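Local coordinates for protein putative fimbriae assembly chaperone (Salmonella typhimurium, PDB 2CO7) that binds the SafA pilus subunit as a periplasmic chaperone, probably keeping it ready for assembly into fimbriae, at residues B[58-63]-B[75-81]; B[9-13]-B[39-43]; B[143-148]-B[215-219]; B[164-168]-B[180-184]. All blocks are in the same frame, centred on the assembly; numbering follows the deposited sequence. Where two conformers were deposited one is given.

Contact 1 (B[58-63]-B[75-81]); sequences PFLVMP and QLRIVRT
Residues 59-62 and 75-80 run as extended, antiparallel strands whose axes approach to 4.6 Å with 161° between their N-to-C directions. The register pairs Phe-59 with Arg-80, Leu-60 with Val-79, Val-61 with Ile-78 and Met-62 with Arg-77. Leu-60/Val-79 and Met-62/Arg-77 are the hydrogen-bonded pairs: Leu-60 N to Val-79 O is 2.9 Å, Val-79 N to Leu-60 O 3.0 Å, Met-62 N to Arg-77 O 2.8 Å and Arg-77 N to Met-62 O 2.9 Å. Thr-81 N to Pro-58 O, 2.8 Å, extends the ladder past the strand ends. At the other end a cis peptide precedes Pro-63, and a water donates to both Met-62 O (3.2 Å) and Gln-75 O (3.3 Å). This is a beta hairpin, strands 59-68 and 73-80, within the immunoglobulin-like N-terminal domain of the PapD-type chaperones. Its buried face carries Phe-59 (chi1 m), Val-61 (t) and Ile-78 (m), with Phe-59 CD1 4.1 Å from Ile-78 CG2 and Val-61 CG2 4.0 Å from Ile-78 CG1; Val-95 and Leu-128 of facing strands cover this layer. Arg-80 CG lies over one face of the Phe-59 ring, while Tyr-23 meets that ring edge-to-face. On the reverse, more exposed face Met-62 (mtm) brings its methyl over the neighbouring strand, CE reaching 3.3 Å from Val-79 CG2 and 3.6 Å from Arg-77 CG.

Contact 2 (B[9-13]-B[39-43]); sequences TKLFS and NYPIL
Tyr-40, Phe-12 and Ile-42 supply most of the 173 Å² buried, and the contact is made mainly by side chains: the closest CA pair, Phe-12 and Ile-42, is 10.3 Å apart, and no backbone ladder joins the segments. Residues 10-13 are extended; 39-41 form a loop leading into the strand that starts at Ile-42. Tyr-40 (chi1 p, 53°) sends its ring across the gap so that OH lies 3.6 Å from Phe-12 CD1, near the plane of the Phe-12 ring. Phe-12 (chi1 t) extends its ring in return, placing CE1 3.8 Å from Ile-42 CG2 (chi1 p) and 4.3 Å from Tyr-40 CE1. Leu-120, Ile-122 and Ala-99 of neighbouring strands also touch the ring. Lys-10 (chi1 t, chi2 p) curls its chain to give NZ a 2.9 Å hydrogen bond to Tyr-40 OH. A water 2.6 Å from both Leu-11 O and Tyr-40 OH, donating to the former, bridges to the backbone. Residues 10-13 also pair antiparallel with a strand of the SafA pilus subunit, so the sheet runs on across the interface. Besides its sheet pairing, strand 10-16 is thus tied to 39-43 by Phe-12/Ile-42 packing and by Lys-10 bonding the phenol hydroxyl at that ring's edge.

Contact 3 (B[143-148]-B[215-219]); sequences AGNLRW and PFHYV
This is an aromatic packing contact without direct hydrogen bonds, in the C-terminal part of the chaperone, joining the turn and first residues of strand 147-151 to strand 216-218, which belong to different sheets. Residues 143-145 have helical-type angles and Leu-146 N makes a weak 3.4 Å bond to Ala-143 O; from Arg-147 the chain is extended, as is 216-218. The nearest CA pairs are Gly-144 with Phe-216 at 6.1 Å and Trp-148 with Tyr-218 at 7.2 Å. Phe-216 (chi1 m) takes Ala-143 CB over its ring face, a CH-pi contact 3.9 Å from the centroid and 21° off the normal, while Gly-144 N approaches Phe-216 CD1 at 3.6 Å. Tyr-218 (chi1 t), which loses the most surface, lies along 146-148: CE2 is 3.3 Å from Leu-146 O, OH is 3.4 Å from Arg-147 CG, and Trp-148 N sits over the ring face. The Trp-148 five-membered ring (chi1 m) meets Tyr-218 obliquely, centroids 5.2 Å apart and planes at 54°. Trp-203 meets both Trp-148 and Phe-216. A water donates to Gly-144 O (3.2 Å) and His-217 O (2.7 Å). Cohesion therefore rests on rings and one bridging water, and Trp-148 N, with no polar partner in the model, is covered by an aromatic face instead.

Contact 4 (B[164-168]-B[180-184]); sequences YMNLA and LEYVP. With SO4 (sulfate ion), chain D.
In the PapD-type C-terminal domain of the chaperone, the segment 164-168 pairs with the loop 180-184 in a short antiparallel bridge. Their end-to-end directions differ by 163°, and both chains are extended. The single bridge is Met-165 with Val-183, CA atoms 5.0 Å apart, closed by Met-165 N to Val-183 O (2.9 Å) and Val-183 N to Met-165 O (3.0 Å). Val-183 (chi1 t) and Leu-180 (tt) form the hollow that receives Leu-167: its CD2 is 3.6 Å from Val-183 CG2 and 3.8 Å from Leu-180 CD1. Val-157 lies against both hollow-forming side chains. At the other end Tyr-164 (chi1 m) wedges its ring against Pro-184 and Tyr-182, with CE1 3.8 Å from Pro-184 CB and CD1 3.7 Å from Tyr-182 CD2; the two rings meet obliquely at 59°, centroids 5.9 Å apart. Asn-166 OD1 rests 3.3 Å from Tyr-182 CB and is hydrogen-bonded to Lys-127 NZ. Where the segments diverge, a water accepts from Leu-167 N (2.9 Å) and donates to Glu-181 O (2.8 Å). A sulfate, probably from the crystallisation liquor, is also held by Lys-127 and the SafA pilus subunit; its O3 accepts a 3.0 Å hydrogen bond from Tyr-182 N.

Along the chain contact 2 closes before contact 1 opens, and both precede contact 3, whose long loop encloses contact 4. Contacts 1 and 2, with centres about 25 Å apart, reach the same sheet through its neighbouring strands 59-68 and 42-50. Contacts 3 and 4 touch, their centres about 13 Å apart: Trp-148 CH2 lies 3.7 Å from Leu-180 CD1, and Ala-143 CA 3.8 Å from Met-165 CE, so the two share one interior. That pair lies across the chain's centre from the first, with contacts 2 and 3 farthest apart, their centres about 43 Å from each other. This separation fits the two-domain build of PapD-type chaperones, with SafA meeting residues of both contact 2 and contact 4.

Contact 1 (B[58-63]-B[75-81])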
# COMPACT_ATOMS: atom_id res chain seq x y z
N PRO B 58 17.91 -7.60 -2.93
CA PRO B 58 18.61 -8.72 -3.56
C PRO B 58 17.65 -9.89 -3.80
O PRO B 58 17.92 -11.02 -3.35
CB PRO B 58 19.66 -9.10 -2.51
CG PRO B 58 19.03 -8.75 -1.20
CD PRO B 58 18.14 -7.56 -1.47
N PHE B 59 16.52 -9.60 -4.44
CA PHE B 59 15.56 -10.66 -4.77
C PHE B 59 15.10 -10.49 -6.19
O PHE B 59 15.09 -9.38 -6.71
CB PHE B 59 14.34 -10.59 -3.89
CG PHE B 59 14.62 -10.90 -2.45
CD1 PHE B 59 14.33 -12.18 -1.94
CD2 PHE B 59 15.16 -9.93 -1.60
CE1 PHE B 59 14.59 -12.49 -0.59
CE2 PHE B 59 15.43 -10.23 -0.25
CZ PHE B 59 15.13 -11.52 0.25
N LEU B 60 14.69 -11.60 -6.80
CA LEU B 60 14.13 -11.57 -8.13
C LEU B 60 12.78 -12.25 -8.07
O LEU B 60 12.59 -13.21 -7.33
CB LEU B 60 15.06 -12.28 -9.10
CG LEU B 60 16.08 -11.46 -9.92
CD1 LEU B 60 16.42 -10.14 -9.34
CD2 LEU B 60 17.37 -12.27 -10.21
N VAL B 61 11.82 -11.68 -8.79
CA VAL B 61 10.52 -12.30 -8.95
C VAL B 61 10.38 -12.79 -10.37
O VAL B 61 10.71 -12.08 -11.33
CB VAL B 61 9.33 -11.35 -8.60
CG1 VAL B 61 7.98 -12.12 -8.70
CG2 VAL B 61 9.47 -10.79 -7.23
N MET B 62 9.90 -14.03 -10.49
CA MET B 62 9.77 -14.74 -11.77
C MET B 62 8.34 -15.21 -12.00
O MET B 62 7.80 -15.96 -11.17
CB MET B 62 10.65 -15.99 -11.79
CG MET B 62 12.14 -15.78 -12.08
SD MET B 62 13.11 -17.20 -11.57
CE MET B 62 12.97 -16.97 -9.80
N PRO B 63 7.72 -14.83 -13.13
CA PRO B 63 8.24 -13.93 -14.18
C PRO B 63 8.09 -12.47 -13.72
O PRO B 63 7.09 -12.16 -13.08
CB PRO B 63 7.29 -14.19 -15.36
CG PRO B 63 5.98 -14.61 -14.73
CD PRO B 63 6.36 -15.33 -13.43
N GLN B 75 1.25 -18.25 -10.30
CA GLN B 75 2.16 -18.16 -9.16
C GLN B 75 3.40 -17.39 -9.55
O GLN B 75 3.94 -17.55 -10.66
CB GLN B 75 2.57 -19.56 -8.69
CG GLN B 75 1.43 -20.46 -8.29
CD GLN B 75 0.85 -20.17 -6.90
OE1 GLN B 75 -0.22 -20.70 -6.56
NE2 GLN B 75 1.53 -19.34 -6.11
N LEU B 76 3.87 -16.55 -8.65
CA LEU B 76 5.13 -15.91 -8.84
C LEU B 76 6.10 -16.60 -7.94
O LEU B 76 5.75 -16.94 -6.82
CB LEU B 76 5.02 -14.47 -8.42
CG LEU B 76 3.86 -13.72 -9.05
CD1 LEU B 76 3.87 -12.31 -8.51
CD2 LEU B 76 3.97 -13.76 -10.59
N ARG B 77 7.32 -16.82 -8.43
CA ARG B 77 8.38 -17.35 -7.61
C ARG B 77 9.29 -16.21 -7.18
O ARG B 77 9.74 -15.43 -8.02
CB ARG B 77 9.20 -18.32 -8.47
CG ARG B 77 10.53 -18.74 -7.88
CD ARG B 77 10.41 -19.95 -6.95
NE ARG B 77 11.66 -20.71 -6.96
CZ ARG B 77 12.05 -21.52 -5.97
NH1 ARG B 77 11.29 -21.68 -4.89
NH2 ARG B 77 13.21 -22.16 -6.07
N ILE B 78 9.62 -16.15 -5.90
CA ILE B 78 10.51 -15.10 -5.38
C ILE B 78 11.78 -15.78 -4.85
O ILE B 78 11.68 -16.69 -4.06
CB ILE B 78 9.84 -14.35 -4.20
CG1 ILE B 78 8.50 -13.73 -4.63
CG2 ILE B 78 10.82 -13.31 -3.64
CD1 ILE B 78 7.57 -13.31 -3.48
N VAL B 79 12.97 -15.34 -5.29
CA VAL B 79 14.21 -16.03 -4.90
C VAL B 79 15.25 -14.98 -4.51
O VAL B 79 15.37 -13.94 -5.17
CB VAL B 79 14.74 -16.99 -6.04
CG1 VAL B 79 13.76 -18.12 -6.35
CG2 VAL B 79 15.04 -16.23 -7.32
N ARG B 80 15.93 -15.20 -3.38
CA ARG B 80 17.07 -14.35 -3.02
C ARG B 80 18.20 -14.55 -3.99
O ARG B 80 18.57 -15.70 -4.28
CB ARG B 80 17.57 -14.66 -1.61
CG ARG B 80 18.62 -13.65 -1.14
CD ARG B 80 19.19 -13.94 0.28
NE ARG B 80 19.90 -15.22 0.34
CZ ARG B 80 21.15 -15.47 -0.07
NH1 ARG B 80 21.91 -14.52 -0.61
NH2 ARG B 80 21.64 -16.70 0.04
N THR B 81 18.82 -13.46 -4.47
CA THR B 81 19.90 -13.63 -5.47
C THR B 81 21.30 -13.30 -5.05
O THR B 81 22.23 -13.47 -5.86
CB THR B 81 19.68 -12.83 -6.76
OG1 THR B 81 20.92 -12.79 -7.46
CG2 THR B 81 19.30 -11.39 -6.47
O HOH W 1 6.84 -18.97 -11.26

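Contact 2 (B[9-13]-B[39-43])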
# COMPACT_ATOMS: atom_id res chain seq x y z
N THR B 9 -18.70 3.46 -15.17
CA THR B 9 -17.78 3.31 -14.02
C THR B 9 -16.65 2.35 -14.42
O THR B 9 -16.92 1.27 -14.96
CB THR B 9 -18.47 2.80 -12.71
OG1 THR B 9 -19.33 3.82 -12.17
CG2 THR B 9 -17.44 2.47 -11.64
N LYS B 10 -15.40 2.74 -14.16
CA LYS B 10 -14.26 1.85 -14.33
C LYS B 10 -13.93 1.20 -13.00
O LYS B 10 -13.66 1.89 -12.01
CB LYS B 10 -13.02 2.60 -14.84
CG LYS B 10 -11.77 1.71 -15.00
CD LYS B 10 -11.98 0.60 -16.04
CE LYS B 10 -10.88 -0.50 -16.01
NZ LYS B 10 -10.71 -1.10 -17.40
N LEU B 11 -13.95 -0.13 -13.00
CA LEU B 11 -13.60 -0.92 -11.85
C LEU B 11 -12.32 -1.65 -12.17
O LEU B 11 -12.12 -2.11 -13.31
CB LEU B 11 -14.66 -1.97 -11.51
CG LEU B 11 -16.11 -1.53 -11.31
CD1 LEU B 11 -16.91 -2.73 -10.87
CD2 LEU B 11 -16.16 -0.42 -10.25
N PHE B 12 -11.46 -1.77 -11.17
CA PHE B 12 -10.20 -2.49 -11.39
C PHE B 12 -9.64 -3.05 -10.10
O PHE B 12 -9.67 -2.37 -9.07
CB PHE B 12 -9.18 -1.61 -12.12
CG PHE B 12 -8.09 -2.40 -12.80
CD1 PHE B 12 -8.41 -3.29 -13.82
CD2 PHE B 12 -6.76 -2.24 -12.42
CE1 PHE B 12 -7.43 -4.03 -14.45
CE2 PHE B 12 -5.75 -3.00 -13.05
CZ PHE B 12 -6.11 -3.89 -14.07
N SER B 13 -9.15 -4.30 -10.17
CA SER B 13 -8.64 -4.99 -9.00
C SER B 13 -7.53 -5.99 -9.40
O SER B 13 -7.45 -6.39 -10.55
CB SER B 13 -9.76 -5.76 -8.29
OG SER B 13 -9.24 -6.40 -7.12
N ASN B 39 -12.69 -9.79 -16.38
CA ASN B 39 -13.12 -10.66 -17.47
C ASN B 39 -12.48 -10.26 -18.80
O ASN B 39 -13.12 -10.29 -19.85
CB ASN B 39 -14.65 -10.69 -17.58
CG ASN B 39 -15.15 -11.97 -18.21
OD1 ASN B 39 -14.39 -12.94 -18.34
ND2 ASN B 39 -16.43 -11.99 -18.60
N TYR B 40 -11.21 -9.88 -18.73
CA TYR B 40 -10.41 -9.49 -19.88
C TYR B 40 -8.93 -9.54 -19.46
O TYR B 40 -8.64 -9.56 -18.27
CB TYR B 40 -10.79 -8.08 -20.36
CG TYR B 40 -10.76 -6.98 -19.31
CD1 TYR B 40 -9.57 -6.36 -18.95
CD2 TYR B 40 -11.96 -6.50 -18.73
CE1 TYR B 40 -9.55 -5.32 -17.98
CE2 TYR B 40 -11.94 -5.48 -17.78
CZ TYR B 40 -10.74 -4.88 -17.44
OH TYR B 40 -10.73 -3.85 -16.53
N PRO B 41 -8.00 -9.57 -20.43
CA PRO B 41 -6.58 -9.75 -20.09
C PRO B 41 -5.96 -8.48 -19.48
O PRO B 41 -6.36 -7.36 -19.82
CB PRO B 41 -5.91 -10.05 -21.46
CG PRO B 41 -7.02 -10.17 -22.44
CD PRO B 41 -8.20 -9.43 -21.88
N ILE B 42 -5.02 -8.68 -18.57
CA ILE B 42 -4.23 -7.60 -17.98
C ILE B 42 -2.74 -7.88 -18.09
O ILE B 42 -2.32 -9.02 -18.20
CB ILE B 42 -4.60 -7.34 -16.51
CG1 ILE B 42 -4.21 -8.51 -15.62
CG2 ILE B 42 -6.06 -6.98 -16.39
CD1 ILE B 42 -4.36 -8.26 -14.08
N LEU B 43 -1.95 -6.82 -18.06
CA LEU B 43 -0.50 -6.95 -18.04
C LEU B 43 -0.03 -6.77 -16.59
O LEU B 43 -0.57 -5.96 -15.84
CB LEU B 43 0.17 -5.91 -18.95
CG LEU B 43 -0.09 -5.96 -20.46
CD1 LEU B 43 0.71 -4.87 -21.23
CD2 LEU B 43 0.26 -7.35 -20.98
O HOH W 2 -12.95 -3.54 -15.30

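Contact 3 (B[143-148]-B[215-219])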
# COMPACT_ATOMS: atom_id res chain seq x y z
N ALA B 143 6.33 -11.39 21.30
CA ALA B 143 5.66 -10.07 21.22
C ALA B 143 5.30 -9.48 22.59
O ALA B 143 5.12 -8.26 22.73
CB ALA B 143 4.42 -10.13 20.31
N GLY B 144 5.23 -10.34 23.61
CA GLY B 144 5.07 -9.92 25.01
C GLY B 144 6.32 -9.25 25.56
O GLY B 144 6.33 -8.80 26.72
N ASN B 145 7.39 -9.18 24.76
CA ASN B 145 8.60 -8.49 25.21
C ASN B 145 8.72 -7.06 24.78
O ASN B 145 9.71 -6.40 25.11
CB ASN B 145 9.84 -9.28 24.84
CG ASN B 145 9.94 -10.55 25.62
OD1 ASN B 145 9.26 -10.72 26.65
ND2 ASN B 145 10.76 -11.46 25.15
N LEU B 146 7.69 -6.57 24.10
CA LEU B 146 7.61 -5.16 23.73
C LEU B 146 7.52 -4.35 25.01
O LEU B 146 6.87 -4.78 25.95
CB LEU B 146 6.38 -4.89 22.86
CG LEU B 146 6.40 -5.61 21.51
CD1 LEU B 146 5.37 -5.02 20.56
CD2 LEU B 146 7.78 -5.53 20.88
N ARG B 147 8.23 -3.22 25.06
CA ARG B 147 8.21 -2.34 26.24
C ARG B 147 7.53 -1.03 25.83
O ARG B 147 7.83 -0.49 24.78
CB ARG B 147 9.64 -2.07 26.73
CG ARG B 147 9.68 -1.28 28.03
CD ARG B 147 11.01 -1.36 28.75
NE ARG B 147 11.78 -0.17 28.46
CZ ARG B 147 12.03 0.83 29.29
NH1 ARG B 147 11.62 0.82 30.56
NH2 ARG B 147 12.75 1.86 28.85
N TRP B 148 6.62 -0.54 26.67
CA TRP B 148 5.86 0.66 26.36
C TRP B 148 6.16 1.72 27.39
O TRP B 148 6.33 1.44 28.59
CB TRP B 148 4.34 0.35 26.29
CG TRP B 148 3.97 -0.73 25.26
CD1 TRP B 148 4.11 -2.09 25.40
CD2 TRP B 148 3.38 -0.52 23.96
NE1 TRP B 148 3.65 -2.73 24.27
CE2 TRP B 148 3.20 -1.80 23.37
CE3 TRP B 148 2.98 0.62 23.25
CZ2 TRP B 148 2.62 -1.97 22.10
CZ3 TRP B 148 2.41 0.45 21.99
CH2 TRP B 148 2.26 -0.83 21.42
N PRO B 215 -4.41 -11.51 22.09
CA PRO B 215 -3.98 -10.20 22.59
C PRO B 215 -2.83 -10.28 23.61
O PRO B 215 -2.65 -11.29 24.28
CB PRO B 215 -5.26 -9.62 23.22
CG PRO B 215 -6.38 -10.52 22.75
CD PRO B 215 -5.76 -11.86 22.58
N PHE B 216 -2.02 -9.24 23.65
CA PHE B 216 -1.01 -9.08 24.68
C PHE B 216 -1.34 -7.82 25.46
O PHE B 216 -2.02 -6.94 24.94
CB PHE B 216 0.39 -8.91 24.06
CG PHE B 216 0.85 -10.07 23.24
CD1 PHE B 216 1.73 -11.01 23.79
CD2 PHE B 216 0.44 -10.21 21.91
CE1 PHE B 216 2.15 -12.11 23.00
CE2 PHE B 216 0.83 -11.29 21.14
CZ PHE B 216 1.71 -12.24 21.68
N HIS B 217 -0.81 -7.72 26.67
CA HIS B 217 -1.09 -6.61 27.57
C HIS B 217 0.21 -6.06 28.19
O HIS B 217 1.21 -6.78 28.32
CB HIS B 217 -2.03 -7.06 28.68
CG HIS B 217 -3.34 -7.61 28.20
ND1 HIS B 217 -4.48 -6.84 28.13
CD2 HIS B 217 -3.69 -8.85 27.78
CE1 HIS B 217 -5.48 -7.58 27.67
NE2 HIS B 217 -5.03 -8.80 27.46
N TYR B 218 0.19 -4.77 28.51
CA TYR B 218 1.28 -4.14 29.23
C TYR B 218 0.66 -3.14 30.20
O TYR B 218 -0.19 -2.34 29.80
CB TYR B 218 2.25 -3.44 28.27
CG TYR B 218 3.67 -3.24 28.82
CD1 TYR B 218 3.99 -2.12 29.59
CD2 TYR B 218 4.68 -4.17 28.54
CE1 TYR B 218 5.30 -1.93 30.09
CE2 TYR B 218 5.98 -4.00 29.04
CZ TYR B 218 6.28 -2.88 29.81
OH TYR B 218 7.57 -2.71 30.28
N VAL B 219 1.07 -3.21 31.46
CA VAL B 219 0.49 -2.39 32.51
C VAL B 219 1.36 -1.17 32.76
O VAL B 219 2.59 -1.27 32.83
CB VAL B 219 0.32 -3.19 33.83
CG1 VAL B 219 -0.27 -2.31 34.95
CG2 VAL B 219 -0.54 -4.44 33.60
O HOH W 3 3.67 -7.89 28.29

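Contact 4 (B[164-168]-B[180-184])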
# COMPACT_ATOMS: atom_id res chain seq x y z
N TYR B 164 10.49 -7.88 12.77
CA TYR B 164 9.50 -6.84 12.54
C TYR B 164 8.23 -7.15 13.30
O TYR B 164 7.72 -8.27 13.21
CB TYR B 164 9.15 -6.66 11.05
CG TYR B 164 10.33 -6.11 10.30
CD1 TYR B 164 10.44 -4.75 10.05
CD2 TYR B 164 11.37 -6.95 9.90
CE1 TYR B 164 11.55 -4.23 9.39
CE2 TYR B 164 12.49 -6.44 9.21
CZ TYR B 164 12.58 -5.09 8.98
OH TYR B 164 13.65 -4.58 8.30
N MET B 165 7.69 -6.13 13.96
CA MET B 165 6.50 -6.29 14.80
C MET B 165 5.37 -5.52 14.13
O MET B 165 5.33 -4.29 14.13
CB MET B 165 6.78 -5.76 16.22
CG MET B 165 7.64 -6.70 17.06
SD MET B 165 6.68 -8.18 17.56
CE MET B 165 7.95 -9.20 18.32
N ASN B 166 4.47 -6.26 13.50
CA ASN B 166 3.44 -5.65 12.71
C ASN B 166 2.22 -5.62 13.60
O ASN B 166 1.51 -6.60 13.72
CB ASN B 166 3.24 -6.49 11.44
CG ASN B 166 4.49 -6.47 10.57
OD1 ASN B 166 4.88 -5.40 10.06
ND2 ASN B 166 5.15 -7.62 10.45
N LEU B 167 2.01 -4.48 14.26
CA LEU B 167 1.00 -4.39 15.29
C LEU B 167 -0.40 -4.12 14.72
O LEU B 167 -0.57 -3.37 13.77
CB LEU B 167 1.36 -3.33 16.35
CG LEU B 167 2.43 -3.65 17.42
CD1 LEU B 167 3.13 -5.02 17.32
CD2 LEU B 167 3.42 -2.51 17.39
N ALA B 168 -1.39 -4.81 15.29
CA ALA B 168 -2.79 -4.54 14.96
C ALA B 168 -3.60 -4.40 16.25
O ALA B 168 -3.17 -4.86 17.32
CB ALA B 168 -3.34 -5.64 14.08
N LEU B 180 0.35 3.80 14.64
CA LEU B 180 1.64 3.22 15.00
C LEU B 180 2.12 2.47 13.75
O LEU B 180 1.43 1.59 13.27
CB LEU B 180 1.53 2.25 16.17
CG LEU B 180 2.74 1.97 17.08
CD1 LEU B 180 2.39 1.01 18.23
CD2 LEU B 180 3.98 1.49 16.36
N GLU B 181 3.28 2.83 13.21
CA GLU B 181 3.86 2.10 12.08
C GLU B 181 4.42 0.76 12.56
O GLU B 181 4.62 0.56 13.77
CB GLU B 181 4.96 2.94 11.43
CG GLU B 181 4.48 4.20 10.71
CD GLU B 181 5.60 5.22 10.44
OE1 GLU B 181 6.69 5.12 11.07
OE2 GLU B 181 5.37 6.14 9.63
N TYR B 182 4.69 -0.17 11.64
CA TYR B 182 5.37 -1.41 12.02
C TYR B 182 6.69 -1.05 12.71
O TYR B 182 7.28 -0.03 12.39
CB TYR B 182 5.61 -2.32 10.83
CG TYR B 182 6.55 -1.81 9.77
CD1 TYR B 182 6.06 -1.22 8.58
CD2 TYR B 182 7.94 -1.97 9.91
CE1 TYR B 182 6.93 -0.79 7.58
CE2 TYR B 182 8.83 -1.55 8.92
CZ TYR B 182 8.33 -0.99 7.76
OH TYR B 182 9.28 -0.62 6.83
N VAL B 183 7.06 -1.83 13.71
CA VAL B 183 8.27 -1.59 14.50
C VAL B 183 9.38 -2.55 14.04
O VAL B 183 9.26 -3.76 14.21
CB VAL B 183 8.02 -1.79 16.01
CG1 VAL B 183 9.12 -1.15 16.78
CG2 VAL B 183 6.65 -1.19 16.41
N PRO B 184 10.45 -2.01 13.44
CA PRO B 184 11.55 -2.89 13.02
C PRO B 184 12.27 -3.60 14.16
O PRO B 184 12.12 -3.24 15.36
CB PRO B 184 12.48 -1.93 12.23
CG PRO B 184 11.51 -0.83 11.74
CD PRO B 184 10.72 -0.62 13.05
S SO4 D . 2.13 -0.64 8.89
O1 SO4 D . 0.79 -0.09 8.59
O2 SO4 D . 2.68 -1.27 7.70
O3 SO4 D . 2.92 0.51 9.33
O4 SO4 D . 2.09 -1.54 10.06
O HOH W 4 -0.62 -0.43 14.11
O HOH W 5 2.96 -1.70 14.15